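Local coordinates for protein putative aspartyl-tRNA synthetase (Leishmania major, PDB 6OD8) that probably attaches L-aspartate to tRNA(Asp) at the expense of ATP, as a class II aminoacyl-tRNA synthetase working in cytoplasmic protein synthesis, at residues Y53-G58 against P127-F133; R92-S96 against M107-D111; D114-A118 against I156-S160; Q136-I142 against T175-L181; R204-R208 against R544-P550. All coordinates share one frame; numbering follows the deposited sequence. Where two conformers were deposited one is given.

Interaction 1: residues Y53-G58 against P127-F133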
# COMPACT_ATOMS: atom_id res chain seq x y z
N TYR A 53 38.57 33.42 2.20
CA TYR A 53 37.19 33.50 2.68
C TYR A 53 36.30 32.46 2.02
O TYR A 53 35.30 32.05 2.62
CB TYR A 53 36.65 34.91 2.43
CG TYR A 53 37.22 35.96 3.34
CD1 TYR A 53 37.91 35.61 4.50
CD2 TYR A 53 37.07 37.32 3.05
CE1 TYR A 53 38.43 36.58 5.34
CE2 TYR A 53 37.60 38.29 3.88
CZ TYR A 53 38.27 37.92 5.02
OH TYR A 53 38.78 38.89 5.85
N LYS A 54 36.64 32.01 0.81
CA LYS A 54 35.84 31.01 0.12
C LYS A 54 35.71 29.72 0.92
O LYS A 54 34.69 29.05 0.86
CB LYS A 54 36.44 30.73 -1.26
N ALA A 55 36.74 29.37 1.69
CA ALA A 55 36.65 28.19 2.54
C ALA A 55 35.69 28.39 3.70
O ALA A 55 35.22 27.40 4.28
CB ALA A 55 38.02 27.81 3.10
N VAL A 56 35.39 29.63 4.07
CA VAL A 56 34.63 29.94 5.27
C VAL A 56 33.15 30.13 4.96
O VAL A 56 32.30 29.65 5.71
CB VAL A 56 35.21 31.19 5.96
CG1 VAL A 56 34.38 31.55 7.18
CG2 VAL A 56 36.66 30.96 6.36
N PHE A 57 32.83 30.82 3.87
CA PHE A 57 31.45 31.12 3.54
C PHE A 57 31.34 31.31 2.04
O PHE A 57 32.32 31.61 1.36
CB PHE A 57 30.96 32.36 4.30
CG PHE A 57 31.64 33.63 3.88
CD1 PHE A 57 31.09 34.43 2.89
CD2 PHE A 57 32.82 34.03 4.48
CE1 PHE A 57 31.72 35.59 2.49
CE2 PHE A 57 33.46 35.20 4.09
CZ PHE A 57 32.90 35.98 3.09
N GLY A 58 30.12 31.13 1.53
CA GLY A 58 29.86 31.30 0.11
C GLY A 58 28.96 30.21 -0.44
O GLY A 58 28.17 29.62 0.30
N PRO A 127 35.07 36.72 9.74
CA PRO A 127 35.17 38.13 9.37
C PRO A 127 33.80 38.76 9.16
O PRO A 127 32.79 38.08 8.98
CB PRO A 127 35.92 38.06 8.04
CG PRO A 127 35.36 36.81 7.41
CD PRO A 127 35.11 35.84 8.56
N LYS A 128 33.80 40.11 9.16
CA LYS A 128 32.57 40.85 8.91
C LYS A 128 31.92 40.44 7.59
O LYS A 128 30.69 40.48 7.48
CB LYS A 128 32.85 42.36 8.90
N GLU A 129 32.72 40.04 6.60
CA GLU A 129 32.17 39.58 5.33
C GLU A 129 31.22 38.40 5.50
O GLU A 129 30.26 38.25 4.73
CB GLU A 129 33.30 39.20 4.38
CG GLU A 129 34.09 40.39 3.82
CD GLU A 129 35.14 40.92 4.76
OE1 GLU A 129 35.14 40.53 5.95
OE2 GLU A 129 35.97 41.73 4.31
N MET A 130 31.46 37.56 6.51
CA MET A 130 30.61 36.39 6.70
C MET A 130 29.30 36.76 7.40
O MET A 130 28.25 36.19 7.08
CB MET A 130 31.37 35.31 7.49
CG MET A 130 30.57 34.03 7.67
SD MET A 130 31.41 32.79 8.68
CE MET A 130 30.30 32.67 10.08
N ILE A 131 29.34 37.71 8.34
CA ILE A 131 28.12 38.22 8.94
C ILE A 131 27.25 38.88 7.88
O ILE A 131 26.02 38.71 7.87
CB ILE A 131 28.45 39.19 10.10
CG1 ILE A 131 28.58 38.45 11.43
CG2 ILE A 131 27.37 40.25 10.24
CD1 ILE A 131 29.74 37.49 11.51
N ASP A 132 27.87 39.65 6.97
CA ASP A 132 27.13 40.21 5.84
C ASP A 132 26.54 39.13 4.96
O ASP A 132 25.39 39.24 4.51
CB ASP A 132 28.05 41.10 4.99
CG ASP A 132 28.62 42.27 5.76
OD1 ASP A 132 27.90 42.82 6.63
OD2 ASP A 132 29.78 42.64 5.49
N PHE A 133 27.32 38.08 4.68
CA PHE A 133 26.82 36.99 3.85
C PHE A 133 25.60 36.34 4.49
O PHE A 133 24.59 36.12 3.82
CB PHE A 133 27.92 35.95 3.63
CG PHE A 133 27.47 34.75 2.87
CD1 PHE A 133 27.24 34.82 1.50
CD2 PHE A 133 27.26 33.53 3.51
CE1 PHE A 133 26.80 33.69 0.78
CE2 PHE A 133 26.84 32.41 2.81
CZ PHE A 133 26.61 32.49 1.44
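Phe57 packs on helix 128-136, and its ring meets Glu129, Met130 and Phe133 of the helix. Its CG sits between the backbone N and the carbonyl carbon (chi1 67°), which points the ring at the helix. The CB packs on Met130 CG. Phe57 CD2 lies 3.6 Å from Met130 CB. Phe57 CD1 is 3.6 Å from Phe133 CB, and the two phenyl rings are inclined at 42° in an oblique pair. Further out, CE1 meets Glu129 O and Phe133 CB, and CE2 meets Met130 N and CB. At the tip, Phe57 CZ rests 3.5 Å from Glu129 CB. Backbone also takes part: Met130 CA stands over the centre of the Phe57 ring, 4.0 Å from its centroid, in a CH-pi contact. Helix 128-136 follows the third strand of the OB-fold. Segment 53-58 follows helix 48-54 and packs on this OB-fold helix. Backbone bonds of Val56 with Ile171 and of Gly58 with Thr173 hold the same chain to the fold. Pro127, at the N-cap position of the helix, puts CG over one face of the Tyr53 ring, 4.0 Å from its centroid. Beside it the Glu129 carboxylate comes near Tyr53 CE2, with its plane turned 49° from the ring. Val56 CG1 touches Met130 SD at 3.6 Å. Gly58 CA sits off-centre over the Phe133 ring.

Interaction 2: residues R92-S96 against M107-D111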
# COMPACT_ATOMS: atom_id res chain seq x y z
N ARG A 92 23.05 20.35 7.78
CA ARG A 92 22.39 20.85 6.58
C ARG A 92 20.96 21.22 6.95
O ARG A 92 20.23 20.39 7.50
CB ARG A 92 22.42 19.79 5.48
CG ARG A 92 21.82 20.26 4.18
CD ARG A 92 22.17 19.28 3.08
NE ARG A 92 23.62 19.26 2.86
CZ ARG A 92 24.25 18.42 2.02
NH1 ARG A 92 23.54 17.54 1.33
NH2 ARG A 92 25.58 18.48 1.89
N ALA A 93 20.56 22.46 6.67
CA ALA A 93 19.26 22.93 7.14
C ALA A 93 18.72 24.02 6.21
O ALA A 93 19.45 24.63 5.43
CB ALA A 93 19.36 23.48 8.57
N ARG A 94 17.42 24.26 6.37
CA ARG A 94 16.72 25.40 5.78
C ARG A 94 16.95 26.67 6.58
O ARG A 94 16.95 26.65 7.81
CB ARG A 94 15.21 25.13 5.74
CG ARG A 94 14.79 24.06 4.78
CD ARG A 94 14.31 24.65 3.48
NE ARG A 94 13.70 23.62 2.63
CZ ARG A 94 13.62 23.70 1.31
NH1 ARG A 94 14.10 24.76 0.67
NH2 ARG A 94 13.04 22.73 0.62
N VAL A 95 17.11 27.78 5.87
CA VAL A 95 17.16 29.10 6.50
C VAL A 95 15.71 29.57 6.65
O VAL A 95 15.07 29.97 5.68
CB VAL A 95 17.99 30.08 5.67
CG1 VAL A 95 18.00 31.45 6.32
CG2 VAL A 95 19.43 29.55 5.48
N SER A 96 15.18 29.52 7.88
CA SER A 96 13.83 30.02 8.10
C SER A 96 13.80 31.54 8.11
O SER A 96 12.94 32.16 7.46
CB SER A 96 13.26 29.51 9.42
OG SER A 96 12.88 28.16 9.34
N MET A 107 20.17 33.73 12.81
CA MET A 107 19.37 32.92 11.92
C MET A 107 18.58 31.91 12.74
O MET A 107 18.96 31.54 13.86
CB MET A 107 20.23 32.16 10.89
CG MET A 107 21.32 32.99 10.22
SD MET A 107 22.36 32.00 9.13
CE MET A 107 21.19 31.58 7.85
N VAL A 108 17.49 31.45 12.16
CA VAL A 108 16.79 30.26 12.63
C VAL A 108 16.92 29.23 11.52
O VAL A 108 16.49 29.48 10.39
CB VAL A 108 15.31 30.52 12.96
CG1 VAL A 108 14.64 29.19 13.30
CG2 VAL A 108 15.17 31.51 14.11
N LEU A 109 17.53 28.09 11.85
CA LEU A 109 17.68 26.97 10.92
C LEU A 109 16.67 25.89 11.27
O LEU A 109 16.39 25.63 12.45
CB LEU A 109 19.10 26.40 10.95
CG LEU A 109 20.19 27.44 10.64
CD1 LEU A 109 21.60 26.82 10.66
CD2 LEU A 109 19.92 28.17 9.33
N ARG A 110 16.13 25.25 10.23
CA ARG A 110 14.95 24.39 10.34
C ARG A 110 15.15 23.12 9.52
O ARG A 110 15.75 23.14 8.45
CB ARG A 110 13.72 25.15 9.82
CG ARG A 110 12.42 24.43 9.90
CD ARG A 110 11.33 25.16 9.12
NE ARG A 110 11.27 24.74 7.71
CZ ARG A 110 11.47 25.54 6.67
NH1 ARG A 110 11.76 26.84 6.84
NH2 ARG A 110 11.39 25.04 5.44
N ASP A 111 14.61 22.01 10.02
CA ASP A 111 14.41 20.81 9.20
C ASP A 111 13.09 20.20 9.66
O ASP A 111 13.03 19.55 10.72
CB ASP A 111 15.57 19.84 9.32
CG ASP A 111 15.47 18.69 8.32
OD1 ASP A 111 14.46 18.62 7.59
OD2 ASP A 111 16.40 17.87 8.28
O HOH W 1 18.91 18.47 8.96
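Arg94 and Arg110 form an antiparallel hydrogen-bonded pair, with N to O distances of 2.9 Å from Arg94 N to Arg110 O and from Arg110 N to Arg94 O, while the two strands are strongly twisted, their directions 126° apart. The next bond joins Ser96 N to Val108 O at 2.8 Å. It runs nearly along the C=O axis. Val95 and Leu109 are the non-hydrogen-bonded pair, and their side chains share the face that carries Ala93 and Met107. There Met107 bends at its last torsion (chi3 67°), which brings Met107 CE to 3.5 Å from Val95 CG1. Ala93 CB packs on Leu109 CB. The other face carries the two arginines and Ser96. Arg94 lays its CB over one face of the Arg110 guanidinium, offset toward the rim. The two guanidinium planes are only 16° apart. Arg110 NH1 gives a bond of 3.0 Å to Ser96 OG and forms a salt bridge with Glu140 OE2. Arg94 NH1 bonds Glu140 O. The two arginines gather round the carboxylates of Asp286 of the second subunit, which binds both, and of Glu140. A water bridges Arg92 O and Asp111 OD2. This is the first hairpin of the OB-fold, strands 88-100 and 104-111. Strand 142-151 borders the first of them and strand 114-121 the second, while the second subunit covers the arginine face.

Interaction 3: residues D114-A118 against I156-S160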
# COMPACT_ATOMS: atom_id res chain seq x y z
N ASP A 114 11.89 20.49 13.49
CA ASP A 114 13.00 20.83 14.36
C ASP A 114 13.63 22.15 13.92
O ASP A 114 13.92 22.34 12.73
CB ASP A 114 14.05 19.71 14.35
CG ASP A 114 13.53 18.42 15.00
OD1 ASP A 114 13.37 18.40 16.24
OD2 ASP A 114 13.26 17.45 14.26
N SER A 115 13.83 23.06 14.87
CA SER A 115 14.41 24.36 14.57
C SER A 115 15.39 24.76 15.67
O SER A 115 15.28 24.31 16.81
CB SER A 115 13.33 25.45 14.40
OG SER A 115 12.54 25.53 15.58
N VAL A 116 16.36 25.59 15.31
CA VAL A 116 17.37 26.01 16.26
C VAL A 116 17.91 27.37 15.84
O VAL A 116 17.99 27.69 14.65
CB VAL A 116 18.51 24.96 16.37
CG1 VAL A 116 19.24 24.81 15.02
CG2 VAL A 116 19.48 25.31 17.50
N GLN A 117 18.27 28.18 16.83
CA GLN A 117 18.85 29.49 16.56
C GLN A 117 20.34 29.34 16.28
O GLN A 117 21.02 28.53 16.92
CB GLN A 117 18.61 30.44 17.73
CG GLN A 117 19.36 31.75 17.60
CD GLN A 117 18.81 32.82 18.50
OE1 GLN A 117 17.63 33.15 18.42
NE2 GLN A 117 19.66 33.35 19.38
N ALA A 118 20.83 30.08 15.29
CA ALA A 118 22.24 30.14 14.96
C ALA A 118 22.68 31.59 14.97
O ALA A 118 21.91 32.50 14.63
CB ALA A 118 22.54 29.53 13.59
N ILE A 156 15.52 30.02 24.02
CA ILE A 156 15.06 30.69 22.80
C ILE A 156 13.72 30.05 22.45
O ILE A 156 13.65 29.02 21.76
CB ILE A 156 16.08 30.58 21.66
CG1 ILE A 156 17.38 31.30 22.03
CG2 ILE A 156 15.50 31.13 20.35
CD1 ILE A 156 18.60 30.41 22.04
N THR A 157 12.63 30.65 22.94
CA THR A 157 11.31 30.02 22.85
C THR A 157 10.77 29.96 21.43
O THR A 157 9.83 29.20 21.18
CB THR A 157 10.30 30.75 23.74
OG1 THR A 157 10.27 32.14 23.40
CG2 THR A 157 10.67 30.59 25.21
N SER A 158 11.33 30.73 20.49
CA SER A 158 10.87 30.71 19.11
C SER A 158 11.35 29.49 18.32
O SER A 158 11.05 29.39 17.13
CB SER A 158 11.31 31.99 18.40
OG SER A 158 12.71 32.21 18.55
N THR A 159 12.09 28.57 18.94
CA THR A 159 12.61 27.39 18.26
C THR A 159 12.30 26.14 19.08
O THR A 159 12.04 26.22 20.29
CB THR A 159 14.13 27.47 18.03
OG1 THR A 159 14.80 27.49 19.30
CG2 THR A 159 14.49 28.72 17.26
N SER A 160 12.34 24.98 18.43
CA SER A 160 12.08 23.74 19.15
C SER A 160 13.28 23.29 19.98
O SER A 160 13.10 22.62 21.01
CB SER A 160 11.67 22.64 18.17
OG SER A 160 12.71 22.32 17.27
O HOH W 2 13.19 19.62 18.68
O HOH W 3 17.64 27.55 19.49
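Ser115 and Ser160 hold together the third strand of the OB-fold, 114-121, and the loop that connects its fourth and fifth strands. The two serines make a reciprocal pair. Ser115 N gives a nearly straight bond of 2.7 Å to Ser160 OG, at 164°. In return Ser160 N bonds Ser115 OG at 2.9 Å. Each hydroxyl sits between its own backbone N and carbonyl carbon (chi1 57° in Ser115, 64° in Ser160), a position from which it meets the amide of the other residue. Thr159 is the buried part of the loop. Its CG2 packs on the backbone of the strand, with Thr159 CG2 3.8 Å from Gln117 N, and its side chain also touches Val108 of the adjoining strand. Ile156 crosses Gln117 at about a right angle, and Ile156 CG2 touches Gln117 OE1 at 3.5 Å. The amide of Gln117 is directed to another partner, since NE2 bonds Glu165 on strand 164-168. The loose side is at the turn from Ile156 to Thr159, which is of type I. Its corner residues Thr157 and Ser158 are exposed and scarcely meet the strand. Two waters bridge the segments. One donates to Asp114 OD1 and also bonds Ser160 OG. The other accepts from Gln117 N at 2.8 Å and lies 2.8 Å from Thr159 OG1.

Interaction 4: residues Q136-I142 against T175-L181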
# COMPACT_ATOMS: atom_id res chain seq x y z
N GLN A 136 22.24 38.17 4.19
CA GLN A 136 21.60 38.30 2.89
C GLN A 136 21.19 36.97 2.25
O GLN A 136 20.69 36.98 1.12
CB GLN A 136 22.52 39.09 1.93
CG GLN A 136 23.86 38.42 1.60
CD GLN A 136 23.72 37.34 0.54
OE1 GLN A 136 23.28 37.61 -0.58
NE2 GLN A 136 24.08 36.10 0.91
N ILE A 137 21.40 35.83 2.91
CA ILE A 137 20.93 34.56 2.36
C ILE A 137 19.42 34.61 2.23
O ILE A 137 18.72 35.10 3.13
CB ILE A 137 21.38 33.38 3.24
CG1 ILE A 137 22.91 33.37 3.37
CG2 ILE A 137 20.90 32.04 2.68
CD1 ILE A 137 23.48 32.28 4.26
N ALA A 138 18.90 34.14 1.10
CA ALA A 138 17.45 34.11 0.91
C ALA A 138 16.82 33.06 1.81
O ALA A 138 17.34 31.94 1.93
CB ALA A 138 17.11 33.82 -0.55
N THR A 139 15.71 33.41 2.46
CA THR A 139 15.03 32.40 3.27
C THR A 139 14.59 31.25 2.37
O THR A 139 14.32 31.43 1.18
CB THR A 139 13.82 32.99 4.01
OG1 THR A 139 12.85 33.42 3.07
CG2 THR A 139 14.25 34.18 4.87
N GLU A 140 14.55 30.06 2.96
CA GLU A 140 14.31 28.75 2.36
C GLU A 140 15.53 28.21 1.61
O GLU A 140 15.49 27.07 1.15
CB GLU A 140 13.07 28.73 1.44
CG GLU A 140 11.79 29.09 2.20
CD GLU A 140 11.61 28.17 3.39
OE1 GLU A 140 11.41 26.95 3.16
OE2 GLU A 140 11.72 28.66 4.54
N SER A 141 16.62 28.97 1.49
CA SER A 141 17.86 28.37 1.01
C SER A 141 18.24 27.23 1.94
O SER A 141 17.89 27.22 3.12
CB SER A 141 19.00 29.40 0.96
OG SER A 141 18.69 30.49 0.12
N ILE A 142 18.97 26.25 1.41
CA ILE A 142 19.51 25.17 2.22
C ILE A 142 21.00 25.43 2.39
O ILE A 142 21.71 25.70 1.41
CB ILE A 142 19.22 23.80 1.59
CG1 ILE A 142 17.71 23.54 1.63
CG2 ILE A 142 19.98 22.72 2.34
CD1 ILE A 142 17.29 22.34 0.82
N THR A 175 21.76 24.87 -1.88
CA THR A 175 20.99 25.47 -2.95
C THR A 175 20.38 26.78 -2.46
O THR A 175 20.05 26.92 -1.28
CB THR A 175 19.86 24.55 -3.44
OG1 THR A 175 19.03 24.18 -2.33
CG2 THR A 175 20.43 23.29 -4.08
N GLU A 176 20.23 27.73 -3.38
CA GLU A 176 19.66 29.03 -3.05
C GLU A 176 18.21 29.08 -3.48
O GLU A 176 17.86 28.65 -4.59
CB GLU A 176 20.45 30.15 -3.72
CG GLU A 176 21.91 30.10 -3.41
CD GLU A 176 22.64 31.25 -4.06
OE1 GLU A 176 23.80 31.52 -3.69
OE2 GLU A 176 22.03 31.90 -4.95
N SER A 177 17.36 29.60 -2.60
CA SER A 177 15.97 29.83 -2.93
C SER A 177 15.85 31.16 -3.65
O SER A 177 16.63 32.09 -3.44
CB SER A 177 15.13 29.85 -1.65
OG SER A 177 13.77 30.16 -1.90
N LEU A 178 14.84 31.26 -4.52
CA LEU A 178 14.38 32.57 -4.94
C LEU A 178 14.11 33.45 -3.72
O LEU A 178 13.68 32.97 -2.65
CB LEU A 178 13.12 32.43 -5.79
CG LEU A 178 13.31 31.67 -7.10
CD1 LEU A 178 12.00 31.56 -7.87
CD2 LEU A 178 14.38 32.34 -7.95
N ARG A 179 14.36 34.75 -3.87
CA ARG A 179 13.99 35.71 -2.84
C ARG A 179 12.51 36.06 -2.89
O ARG A 179 12.01 36.69 -1.95
CB ARG A 179 14.82 36.99 -2.97
CG ARG A 179 16.29 36.72 -3.01
CD ARG A 179 17.09 38.03 -2.97
NE ARG A 179 18.52 37.75 -2.92
CZ ARG A 179 19.19 37.52 -1.79
NH1 ARG A 179 18.56 37.55 -0.62
NH2 ARG A 179 20.50 37.27 -1.82
N THR A 180 11.81 35.67 -3.96
CA THR A 180 10.37 35.86 -4.10
C THR A 180 9.68 34.52 -3.84
O THR A 180 9.80 33.59 -4.64
CB THR A 180 10.04 36.38 -5.49
OG1 THR A 180 10.87 37.52 -5.77
CG2 THR A 180 8.58 36.79 -5.55
N LEU A 181 8.99 34.43 -2.72
CA LEU A 181 8.26 33.22 -2.33
C LEU A 181 6.81 33.34 -2.74
O LEU A 181 6.26 34.44 -2.80
CB LEU A 181 8.35 33.00 -0.81
CG LEU A 181 9.74 32.77 -0.23
CD1 LEU A 181 9.68 32.65 1.27
CD2 LEU A 181 10.36 31.52 -0.83
O HOH W 4 13.35 33.68 -0.20
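The guanidinium of Arg179 has the CB of Ala138 over one face and the carbonyl of Gln136 at its edge. Arg179 NH1 and NH2 grip the same atom end-on, at 2.8 Å and 3.0 Å from Gln136 O, and that oxygen lies in the guanidinium plane. The donors reach it somewhat tilted from the carbonyl plane. NH2 makes a further weak bond to Gln136 OE1, whose amide plane is turned 71° from the guanidinium. NE2 of that amide bonds Phe133 O, which fixes the amide. Further on, Ser141 closes a type II turn that begins at Ala138. Ser141 OG lies beside the backbone N (chi1 -59°) and gives a bond of 2.7 Å to Ala138 O, reaching it from the same face as Ser141 N. Ser141 OG also accepts a nearly straight bond from Ser177 N at 3.2 Å. Ser177 OG in turn bonds Leu178 O at 2.9 Å, and a water joins Leu178 O to Thr139 O. Ile142 N bonds Thr175 O at 3.0 Å, in an antiparallel pair whose return bond is weak. Segment 136-142 leads from helix 128-136 of the OB-fold into strand 142-151. Segment 175-181 leaves strand 170-173 toward helix 185-189. Glu140 forms a salt bridge with Arg213 and touches helix 208-211 through Met210, while Thr175 OG1 bonds Ala520 O of the second subunit.

Interaction 5: residues R204-R208 against R544-P550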
# COMPACT_ATOMS: atom_id res chain seq x y z
N ARG A 204 -2.17 27.78 -1.62
CA ARG A 204 -1.49 26.71 -0.91
C ARG A 204 -1.22 25.52 -1.82
O ARG A 204 -0.11 24.99 -1.86
CB ARG A 204 -2.37 26.28 0.25
CG ARG A 204 -1.71 26.09 1.56
CD ARG A 204 -2.76 25.67 2.58
NE ARG A 204 -3.13 26.76 3.46
CZ ARG A 204 -2.42 27.10 4.53
NH1 ARG A 204 -1.31 26.42 4.81
NH2 ARG A 204 -2.80 28.09 5.32
N LEU A 205 -2.25 25.05 -2.53
CA LEU A 205 -2.09 23.83 -3.31
C LEU A 205 -1.30 24.09 -4.58
O LEU A 205 -0.64 23.17 -5.08
CB LEU A 205 -3.46 23.23 -3.65
CG LEU A 205 -4.34 22.92 -2.43
CD1 LEU A 205 -5.79 22.49 -2.82
CD2 LEU A 205 -3.68 21.90 -1.51
N ASN A 206 -1.32 25.32 -5.08
CA ASN A 206 -0.59 25.65 -6.30
C ASN A 206 0.92 25.59 -6.10
O ASN A 206 1.64 25.44 -7.09
CB ASN A 206 -0.97 27.05 -6.80
CG ASN A 206 -2.36 27.08 -7.39
OD1 ASN A 206 -2.94 26.04 -7.70
ND2 ASN A 206 -2.91 28.28 -7.55
N SER A 207 1.41 25.76 -4.86
CA SER A 207 2.82 25.58 -4.49
C SER A 207 2.90 24.67 -3.27
O SER A 207 3.40 25.05 -2.20
CB SER A 207 3.53 26.90 -4.20
OG SER A 207 3.40 27.82 -5.27
N ARG A 208 2.42 23.44 -3.44
CA ARG A 208 2.28 22.51 -2.33
C ARG A 208 3.62 22.21 -1.67
O ARG A 208 3.66 21.94 -0.46
CB ARG A 208 1.61 21.22 -2.82
CG ARG A 208 1.45 20.18 -1.76
CD ARG A 208 0.57 20.68 -0.63
NE ARG A 208 -0.56 19.80 -0.43
CZ ARG A 208 -1.45 19.93 0.54
NH1 ARG A 208 -1.33 20.90 1.43
NH2 ARG A 208 -2.46 19.07 0.64
N ARG A 544 -8.89 18.53 1.18
CA ARG A 544 -7.66 18.83 0.46
C ARG A 544 -6.48 19.06 1.40
O ARG A 544 -5.33 19.00 0.95
CB ARG A 544 -7.85 20.06 -0.43
CG ARG A 544 -8.94 19.80 -1.50
CD ARG A 544 -9.49 21.07 -2.09
NE ARG A 544 -10.52 20.77 -3.08
CZ ARG A 544 -11.77 20.41 -2.78
NH1 ARG A 544 -12.13 20.28 -1.50
NH2 ARG A 544 -12.66 20.17 -3.75
N LEU A 545 -6.74 19.33 2.68
CA LEU A 545 -5.64 19.43 3.64
C LEU A 545 -5.01 18.08 3.93
O LEU A 545 -3.92 18.05 4.51
CB LEU A 545 -6.12 20.06 4.95
CG LEU A 545 -6.68 21.49 4.81
CD1 LEU A 545 -7.21 22.03 6.14
CD2 LEU A 545 -5.62 22.45 4.26
N ALA A 546 -5.66 16.97 3.56
CA ALA A 546 -5.17 15.63 3.86
C ALA A 546 -4.88 14.82 2.60
O ALA A 546 -4.79 13.59 2.65
CB ALA A 546 -6.15 14.87 4.75
N SER A 547 -4.76 15.49 1.46
CA SER A 547 -4.44 14.84 0.19
C SER A 547 -3.24 15.59 -0.37
O SER A 547 -3.28 16.81 -0.50
CB SER A 547 -5.62 14.88 -0.78
OG SER A 547 -5.31 14.25 -2.02
N LEU A 548 -2.16 14.85 -0.66
CA LEU A 548 -0.88 15.48 -0.93
C LEU A 548 -0.95 16.44 -2.12
O LEU A 548 -0.53 17.59 -2.03
CB LEU A 548 0.17 14.39 -1.16
CG LEU A 548 1.64 14.51 -0.84
CD1 LEU A 548 1.87 15.16 0.52
CD2 LEU A 548 2.29 13.10 -0.93
N PHE A 549 -1.47 15.96 -3.26
CA PHE A 549 -1.63 16.79 -4.46
C PHE A 549 -3.06 16.58 -4.91
O PHE A 549 -3.33 15.67 -5.72
CB PHE A 549 -0.63 16.40 -5.55
CG PHE A 549 0.80 16.57 -5.13
CD1 PHE A 549 1.40 17.84 -5.16
CD2 PHE A 549 1.55 15.48 -4.68
CE1 PHE A 549 2.74 18.01 -4.76
CE2 PHE A 549 2.89 15.63 -4.28
CZ PHE A 549 3.48 16.89 -4.32
N PRO A 550 -4.01 17.36 -4.40
CA PRO A 550 -5.43 16.98 -4.53
C PRO A 550 -5.93 17.02 -5.97
O PRO A 550 -5.43 17.75 -6.83
CB PRO A 550 -6.16 18.02 -3.65
CG PRO A 550 -5.13 18.49 -2.66
CD PRO A 550 -3.83 18.50 -3.47
O HOH W 5 -2.17 20.30 4.32
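The contact belongs to the catalytic domain of a class II synthetase, where the chain just before the long motif 1 helix 215-237 meets the chain that follows the motif 3 helix 530-538. Arg208 carries most of it. Its CG starts anti to the backbone N (chi1 179°) and the chain then bends twice, which turns the guanidinium edge to the carbonyls of 544-550. Arg208 NE gives a nearly straight bond of 2.7 Å to Leu548 O. Arg208 NH2 bonds Ser547 O at 2.7 Å, coming from above the plane of that carbonyl. A third, weak bond links Arg208 NH2 to Arg544 O at 2.9 Å. Leu548 O and Ser547 O lie in the guanidinium plane, so the guanidinium meets the loop edge-on, and its rotation is fixed by these bonds. NH1 forms a salt bridge with Asp211, and a water accepts from Arg208 NH1 and donates to Leu545 O. Leu205 CD2 lies over the centre of one face of the Arg208 guanidinium. Leu205 CD2 also packs 3.9 Å from Pro550 CG, and Leu205 CD1 meets Arg544 CB at 4.0 Å. Phe549 CE1 touches Arg208 CB, the ring standing 74° from the guanidinium plane. Helix 215-237 adds Ser217 and Phe221 against Arg208, and Leu201 of helix 201-206 packs on Arg544 and Leu545. The ring of Phe549 also meets that of Tyr278 of the second subunit.

In the fold
Interactions 1 to 4 lie in and around the OB-fold, and interaction 5 lies in the catalytic domain. Interactions 2 and 3 are about 9 Å apart between centres and share a sheet: Leu109 O lies 2.9 Å from Val116 N in a probable hydrogen bond. Interaction 4 touches interaction 2, with Val95 O 2.8 Å from Glu140 N, and its centre is about 11 Å away. Interaction 1 adjoins interaction 4 in sequence, along helix 128-136. Interaction 5 is about 22 Å from interaction 4 between centres, its nearest atoms about 7 Å away. Interactions 2, 4 and 5 all touch the second subunit, so both domains contribute to the dimer interface.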